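Local atomic coordinates of arginyl-trna synthetase (Thermus thermophilus, PDB entry 1IQ0), a protein that probably joins L-arginine to its cognate tRNA at the expense of ATP, as a monomeric class I aminoacyl-tRNA synthetase. Residues A[435-447]-A[580-592]. Sequence-based numbering, arbitrary orientation.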
ATOM      1  N   ARG A 435     -10.787  19.483  -2.862  1.00 31.29           N
ATOM      2  CA  ARG A 435     -10.013  18.659  -1.932  1.00 31.34           C
ATOM      3  C   ARG A 435      -9.925  17.219  -2.433  1.00 31.30           C
ATOM      4  O   ARG A 435      -8.854  16.607  -2.425  1.00 29.92           O
ATOM      5  CB  ARG A 435     -10.656  18.664  -0.541  1.00 37.60           C
ATOM      6  CG  ARG A 435      -9.837  17.920   0.522  1.00 42.70           C
ATOM      7  CD  ARG A 435     -10.616  17.749   1.822  1.00 45.45           C
ATOM      8  NE  ARG A 435     -11.703  16.782   1.688  1.00 47.31           N
ATOM      9  CZ  ARG A 435     -11.526  15.470   1.560  1.00 50.57           C
ATOM     10  NH1 ARG A 435     -10.300  14.959   1.556  1.00 47.73           N
ATOM     11  NH2 ARG A 435     -12.575  14.666   1.422  1.00 51.24           N
ATOM     12  N   MET A 436     -11.059  16.682  -2.871  1.00 29.13           N
ATOM     13  CA  MET A 436     -11.116  15.313  -3.361  1.00 28.10           C
ATOM     14  C   MET A 436     -10.251  15.110  -4.587  1.00 27.70           C
ATOM     15  O   MET A 436      -9.554  14.100  -4.701  1.00 30.28           O
ATOM     16  CB  MET A 436     -12.558  14.919  -3.680  1.00 38.73           C
ATOM     17  CG  MET A 436     -13.436  14.811  -2.455  1.00 36.81           C
ATOM     18  SD  MET A 436     -15.012  14.008  -2.786  1.00 43.77           S
ATOM     19  CE  MET A 436     -15.771  14.111  -1.156  1.00 44.72           C
ATOM     20  N   VAL A 437     -10.299  16.068  -5.509  1.00 26.13           N
ATOM     21  CA  VAL A 437      -9.511  15.977  -6.731  1.00 25.49           C
ATOM     22  C   VAL A 437      -8.011  16.065  -6.445  1.00 26.82           C
ATOM     23  O   VAL A 437      -7.223  15.301  -7.007  1.00 27.39           O
ATOM     24  CB  VAL A 437      -9.919  17.083  -7.727  1.00 28.05           C
ATOM     25  CG1 VAL A 437      -9.045  17.030  -8.963  1.00 22.05           C
ATOM     26  CG2 VAL A 437     -11.382  16.906  -8.109  1.00 28.35           C
ATOM     27  N   ALA A 438      -7.616  16.990  -5.573  1.00 24.47           N
ATOM     28  CA  ALA A 438      -6.208  17.151  -5.222  1.00 22.03           C
ATOM     29  C   ALA A 438      -5.699  15.890  -4.518  1.00 19.28           C
ATOM     30  O   ALA A 438      -4.609  15.403  -4.815  1.00 22.57           O
ATOM     31  CB  ALA A 438      -6.024  18.367  -4.318  1.00 23.75           C
ATOM     32  N   LEU A 439      -6.502  15.370  -3.590  1.00 21.47           N
ATOM     33  CA  LEU A 439      -6.149  14.164  -2.844  1.00 24.54           C
ATOM     34  C   LEU A 439      -6.035  12.967  -3.783  1.00 25.44           C
ATOM     35  O   LEU A 439      -5.134  12.133  -3.641  1.00 25.64           O
ATOM     36  CB  LEU A 439      -7.209  13.868  -1.772  1.00 29.91           C
ATOM     37  CG  LEU A 439      -6.991  12.601  -0.935  1.00 27.44           C
ATOM     38  CD1 LEU A 439      -5.680  12.714  -0.165  1.00 27.16           C
ATOM     39  CD2 LEU A 439      -8.155  12.407   0.021  1.00 24.12           C
ATOM     40  N   GLY A 440      -6.961  12.891  -4.738  1.00 25.14           N
ATOM     41  CA  GLY A 440      -6.963  11.802  -5.700  1.00 21.47           C
ATOM     42  C   GLY A 440      -5.756  11.854  -6.614  1.00 21.78           C
ATOM     43  O   GLY A 440      -5.177  10.822  -6.966  1.00 22.06           O
ATOM     44  N   ALA A 441      -5.372  13.063  -7.012  1.00 20.40           N
ATOM     45  CA  ALA A 441      -4.222  13.240  -7.883  1.00 22.20           C
ATOM     46  C   ALA A 441      -2.962  12.768  -7.159  1.00 24.78           C
ATOM     47  O   ALA A 441      -2.146  12.034  -7.714  1.00 27.73           O
ATOM     48  CB  ALA A 441      -4.086  14.702  -8.263  1.00 16.74           C
ATOM     49  N   ILE A 442      -2.823  13.192  -5.910  1.00 21.79           N
ATOM     50  CA  ILE A 442      -1.670  12.836  -5.092  1.00 22.78           C
ATOM     51  C   ILE A 442      -1.612  11.348  -4.727  1.00 21.96           C
ATOM     52  O   ILE A 442      -0.605  10.679  -4.994  1.00 23.82           O
ATOM     53  CB  ILE A 442      -1.644  13.714  -3.810  1.00 24.50           C
ATOM     54  CG1 ILE A 442      -1.408  15.172  -4.218  1.00 23.94           C
ATOM     55  CG2 ILE A 442      -0.553  13.225  -2.846  1.00 23.41           C
ATOM     56  CD1 ILE A 442      -1.550  16.168  -3.090  1.00 19.63           C
ATOM     57  N   ARG A 443      -2.682  10.820  -4.138  1.00 21.75           N
ATOM     58  CA  ARG A 443      -2.704   9.404  -3.761  1.00 19.40           C
ATOM     59  C   ARG A 443      -2.523   8.472  -4.950  1.00 21.66           C
ATOM     60  O   ARG A 443      -1.845   7.444  -4.841  1.00 19.01           O
ATOM     61  CB  ARG A 443      -4.006   9.050  -3.035  1.00 23.49           C
ATOM     62  CG  ARG A 443      -4.121   9.649  -1.649  1.00 26.49           C
ATOM     63  CD  ARG A 443      -2.967   9.226  -0.748  1.00 30.72           C
ATOM     64  NE  ARG A 443      -3.262   8.064   0.091  1.00 36.04           N
ATOM     65  CZ  ARG A 443      -3.233   6.804  -0.318  1.00 31.92           C
ATOM     66  NH1 ARG A 443      -2.921   6.507  -1.586  1.00 28.18           N
ATOM     67  NH2 ARG A 443      -3.502   5.836   0.544  1.00 36.89           N
ATOM     68  N   PHE A 444      -3.108   8.820  -6.093  1.00 20.21           N
ATOM     69  CA  PHE A 444      -2.971   7.962  -7.271  1.00 20.25           C
ATOM     70  C   PHE A 444      -1.565   8.026  -7.849  1.00 16.47           C
ATOM     71  O   PHE A 444      -0.997   7.009  -8.237  1.00 21.89           O
ATOM     72  CB  PHE A 444      -3.977   8.341  -8.367  1.00 22.80           C
ATOM     73  CG  PHE A 444      -4.127   7.279  -9.421  1.00 22.68           C
ATOM     74  CD1 PHE A 444      -4.961   6.189  -9.210  1.00 21.91           C
ATOM     75  CD2 PHE A 444      -3.377   7.329 -10.593  1.00 21.53           C
ATOM     76  CE1 PHE A 444      -5.047   5.157 -10.148  1.00 20.94           C
ATOM     77  CE2 PHE A 444      -3.452   6.307 -11.534  1.00 18.90           C
ATOM     78  CZ  PHE A 444      -4.288   5.219 -11.311  1.00 22.23           C
ATOM     79  N   SER A 445      -1.005   9.227  -7.926  1.00 19.84           N
ATOM     80  CA  SER A 445       0.350   9.393  -8.449  1.00 21.99           C
ATOM     81  C   SER A 445       1.370   8.595  -7.618  1.00 22.94           C
ATOM     82  O   SER A 445       2.232   7.904  -8.155  1.00 25.40           O
ATOM     83  CB  SER A 445       0.735  10.874  -8.432  1.00 21.48           C
ATOM     84  OG  SER A 445       2.110  11.045  -8.742  1.00 20.14           O
ATOM     85  N   MET A 446       1.266   8.699  -6.302  1.00 16.83           N
ATOM     86  CA  MET A 446       2.186   8.004  -5.401  1.00 18.54           C
ATOM     87  C   MET A 446       2.144   6.482  -5.476  1.00 19.16           C
ATOM     88  O   MET A 446       3.095   5.810  -5.069  1.00 20.78           O
ATOM     89  CB  MET A 446       1.922   8.443  -3.960  1.00 25.90           C
ATOM     90  CG  MET A 446       2.331   9.885  -3.665  1.00 24.08           C
ATOM     91  SD  MET A 446       4.093  10.119  -4.035  1.00 23.25           S
ATOM     92  CE  MET A 446       3.981  10.858  -5.694  1.00 26.31           C
ATOM     93  N   VAL A 447       1.069   5.923  -6.023  1.00 19.44           N
ATOM     94  CA  VAL A 447       0.972   4.474  -6.064  1.00 21.07           C
ATOM     95  C   VAL A 447       0.824   3.792  -7.435  1.00 22.29           C
ATOM     96  O   VAL A 447       0.906   2.567  -7.530  1.00 23.38           O
ATOM     97  CB  VAL A 447      -0.179   4.019  -5.115  1.00 28.37           C
ATOM     98  CG1 VAL A 447      -1.542   4.180  -5.797  1.00 25.18           C
ATOM     99  CG2 VAL A 447       0.054   2.611  -4.670  1.00 36.22           C
ATOM    100  N   GLY A 580     -12.597   0.402  -5.851  1.00 21.65           N
ATOM    101  CA  GLY A 580     -11.182   0.399  -6.186  1.00 21.67           C
ATOM    102  C   GLY A 580     -10.488   1.672  -5.721  1.00 21.70           C
ATOM    103  O   GLY A 580      -9.437   1.624  -5.088  1.00 21.24           O
ATOM    104  N   LEU A 581     -11.081   2.817  -6.029  1.00 25.91           N
ATOM    105  CA  LEU A 581     -10.521   4.108  -5.636  1.00 27.57           C
ATOM    106  C   LEU A 581     -10.315   4.182  -4.123  1.00 27.96           C
ATOM    107  O   LEU A 581      -9.283   4.648  -3.641  1.00 28.37           O
ATOM    108  CB  LEU A 581     -11.458   5.228  -6.092  1.00 21.23           C
ATOM    109  CG  LEU A 581     -11.012   6.180  -7.213  1.00 25.17           C
ATOM    110  CD1 LEU A 581      -9.836   5.631  -7.999  1.00 18.07           C
ATOM    111  CD2 LEU A 581     -12.203   6.446  -8.110  1.00 20.99           C
ATOM    112  N   ASP A 582     -11.309   3.707  -3.383  1.00 21.87           N
ATOM    113  CA  ASP A 582     -11.265   3.711  -1.933  1.00 22.44           C
ATOM    114  C   ASP A 582     -10.088   2.906  -1.376  1.00 24.24           C
ATOM    115  O   ASP A 582      -9.496   3.283  -0.366  1.00 23.60           O
ATOM    116  CB  ASP A 582     -12.572   3.152  -1.372  1.00 22.41           C
ATOM    117  CG  ASP A 582     -12.596   3.155   0.145  1.00 28.11           C
ATOM    118  OD1 ASP A 582     -12.674   4.258   0.727  1.00 32.00           O
ATOM    119  OD2 ASP A 582     -12.529   2.059   0.750  1.00 26.84           O
ATOM    120  N   LEU A 583      -9.750   1.803  -2.034  1.00 19.19           N
ATOM    121  CA  LEU A 583      -8.648   0.966  -1.571  1.00 18.45           C
ATOM    122  C   LEU A 583      -7.293   1.656  -1.751  1.00 20.59           C
ATOM    123  O   LEU A 583      -6.291   1.219  -1.198  1.00 26.24           O
ATOM    124  CB  LEU A 583      -8.663  -0.378  -2.303  1.00 15.79           C
ATOM    125  CG  LEU A 583      -9.914  -1.235  -2.088  1.00 15.90           C
ATOM    126  CD1 LEU A 583      -9.771  -2.560  -2.847  1.00 16.85           C
ATOM    127  CD2 LEU A 583     -10.111  -1.487  -0.592  1.00 15.78           C
ATOM    128  N   LEU A 584      -7.274   2.733  -2.527  1.00 20.95           N
ATOM    129  CA  LEU A 584      -6.055   3.501  -2.757  1.00 19.87           C
ATOM    130  C   LEU A 584      -6.194   4.824  -1.998  1.00 17.69           C
ATOM    131  O   LEU A 584      -5.448   5.774  -2.228  1.00 18.92           O
ATOM    132  CB  LEU A 584      -5.866   3.774  -4.254  1.00 19.44           C
ATOM    133  CG  LEU A 584      -5.867   2.568  -5.212  1.00 22.61           C
ATOM    134  CD1 LEU A 584      -5.590   3.079  -6.622  1.00 18.30           C
ATOM    135  CD2 LEU A 584      -4.813   1.528  -4.810  1.00 17.67           C
ATOM    136  N   GLY A 585      -7.170   4.871  -1.098  1.00 14.78           N
ATOM    137  CA  GLY A 585      -7.398   6.064  -0.297  1.00 17.89           C
ATOM    138  C   GLY A 585      -7.928   7.257  -1.072  1.00 22.17           C
ATOM    139  O   GLY A 585      -7.821   8.396  -0.621  1.00 19.60           O
ATOM    140  N   ILE A 586      -8.522   7.000  -2.233  1.00 21.87           N
ATOM    141  CA  ILE A 586      -9.038   8.072  -3.070  1.00 20.72           C
ATOM    142  C   ILE A 586     -10.566   8.183  -3.031  1.00 20.84           C
ATOM    143  O   ILE A 586     -11.275   7.202  -3.236  1.00 22.11           O
ATOM    144  CB  ILE A 586      -8.573   7.863  -4.530  1.00 22.88           C
ATOM    145  CG1 ILE A 586      -7.040   7.858  -4.574  1.00 18.43           C
ATOM    146  CG2 ILE A 586      -9.149   8.951  -5.433  1.00 23.45           C
ATOM    147  CD1 ILE A 586      -6.459   7.356  -5.868  1.00 16.82           C
ATOM    148  N   PRO A 587     -11.093   9.382  -2.739  1.00 23.42           N
ATOM    149  CA  PRO A 587     -12.547   9.551  -2.695  1.00 22.71           C
ATOM    150  C   PRO A 587     -13.143   9.536  -4.112  1.00 21.68           C
ATOM    151  O   PRO A 587     -12.442   9.794  -5.092  1.00 20.99           O
ATOM    152  CB  PRO A 587     -12.713  10.891  -1.985  1.00 29.80           C
ATOM    153  CG  PRO A 587     -11.476  11.638  -2.386  1.00 29.38           C
ATOM    154  CD  PRO A 587     -10.406  10.591  -2.254  1.00 31.12           C
ATOM    155  N   ALA A 588     -14.431   9.219  -4.214  1.00 28.25           N
ATOM    156  CA  ALA A 588     -15.101   9.139  -5.510  1.00 30.58           C
ATOM    157  C   ALA A 588     -16.216  10.165  -5.661  1.00 33.76           C
ATOM    158  O   ALA A 588     -17.367   9.885  -5.349  1.00 34.55           O
ATOM    159  CB  ALA A 588     -15.661   7.741  -5.709  1.00 24.67           C
ATOM    160  N   PRO A 589     -15.883  11.367  -6.157  1.00 34.53           N
ATOM    161  CA  PRO A 589     -16.844  12.457  -6.361  1.00 37.32           C
ATOM    162  C   PRO A 589     -17.998  12.028  -7.264  1.00 40.65           C
ATOM    163  O   PRO A 589     -17.775  11.434  -8.319  1.00 41.55           O
ATOM    164  CB  PRO A 589     -15.997  13.550  -7.012  1.00 42.37           C
ATOM    165  CG  PRO A 589     -14.616  13.265  -6.520  1.00 41.70           C
ATOM    166  CD  PRO A 589     -14.539  11.769  -6.609  1.00 40.40           C
ATOM    167  N   GLU A 590     -19.226  12.320  -6.848  1.00 50.24           N
ATOM    168  CA  GLU A 590     -20.399  11.966  -7.645  1.00 51.34           C
ATOM    169  C   GLU A 590     -20.624  13.022  -8.719  1.00 50.81           C
ATOM    170  O   GLU A 590     -21.056  12.712  -9.831  1.00 50.85           O
ATOM    171  CB  GLU A 590     -21.649  11.878  -6.767  1.00 46.76           C
ATOM    172  CG  GLU A 590     -21.548  10.903  -5.608  1.00 51.43           C
ATOM    173  CD  GLU A 590     -22.873  10.721  -4.888  1.00 54.84           C
ATOM    174  OE1 GLU A 590     -23.621  11.711  -4.763  1.00 57.68           O
ATOM    175  OE2 GLU A 590     -23.161   9.591  -4.439  1.00 57.72           O
ATOM    176  N   VAL A 591     -20.323  14.272  -8.377  1.00 44.63           N
ATOM    177  CA  VAL A 591     -20.501  15.384  -9.300  1.00 44.19           C
ATOM    178  C   VAL A 591     -19.175  16.053  -9.661  1.00 45.96           C
ATOM    179  O   VAL A 591     -18.433  16.496  -8.784  1.00 44.83           O
ATOM    180  CB  VAL A 591     -21.441  16.450  -8.696  1.00 46.53           C
ATOM    181  CG1 VAL A 591     -21.716  17.549  -9.721  1.00 46.01           C
ATOM    182  CG2 VAL A 591     -22.737  15.798  -8.237  1.00 41.62           C
ATOM    183  N   MET A 592     -18.889  16.136 -10.958  1.00 44.38           N
ATOM    184  CA  MET A 592     -17.654  16.755 -11.434  1.00 49.65           C
ATOM    185  C   MET A 592     -17.875  17.472 -12.760  1.00 52.06           C
ATOM    186  O   MET A 592     -18.464  16.914 -13.684  1.00 55.24           O
ATOM    187  CB  MET A 592     -16.559  15.695 -11.601  1.00 45.15           C
ATOM    188  CG  MET A 592     -16.159  15.010 -10.297  1.00 46.10           C
ATOM    189  SD  MET A 592     -14.887  13.755 -10.515  1.00 44.10           S
ATOM    190  CE  MET A 592     -13.413  14.766 -10.468  1.00 45.25           C
TER
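Gly440 in segment 435-447 of helix 430-448 and Ile586 of the C-terminal tail bring their CA atoms within 5.0 Å, and from there the tail runs back along the helix, against its direction, with Pro587 beside Met436 as it goes. With no side chain on Gly440, Ile586 CG2 rests 3.6 Å from Gly440 CA, a close approach of tail to helix. The longer Ile586 branch, with CG1 anti to the carbonyl carbon (chi1 -60°), packs against Arg443 CB and puts CD1 at the edge of the Phe444 ring, in its plane. Leu584 CD1 meets the same ring obliquely, 4.1 Å from Phe444 CD1. Nearer the start of the helix segment, the Pro587 ring meets two side chains of the helix, its CG 3.7 Å from Met436 CB and its CD 3.7 Å from Leu439 CD2. The extended Met436 chain carries SD on to Pro589 CG at 3.8 Å, while Met592 CE, at the chain terminus, touches Val437 CG2. Arg443, bent at chi2 and chi3, turns one face of its guanidinium to the turn, with Gly585 CA 4.0 Å above the plane and offset toward the rim; Leu584 O is also close on a face, but at a poor angle for bonding. The charge is paired instead with Asp130, by a salt bridge from NH2. Gln474 ties the two segments together by hydrogen bonds to Met436 O and Pro587 O. At Gly585, whose phi is positive, helix 562-583 ends in a Schellman motif, and the tail leaving it fastens the C-terminal DALR anticodon-binding region to a helix of the class I catalytic region.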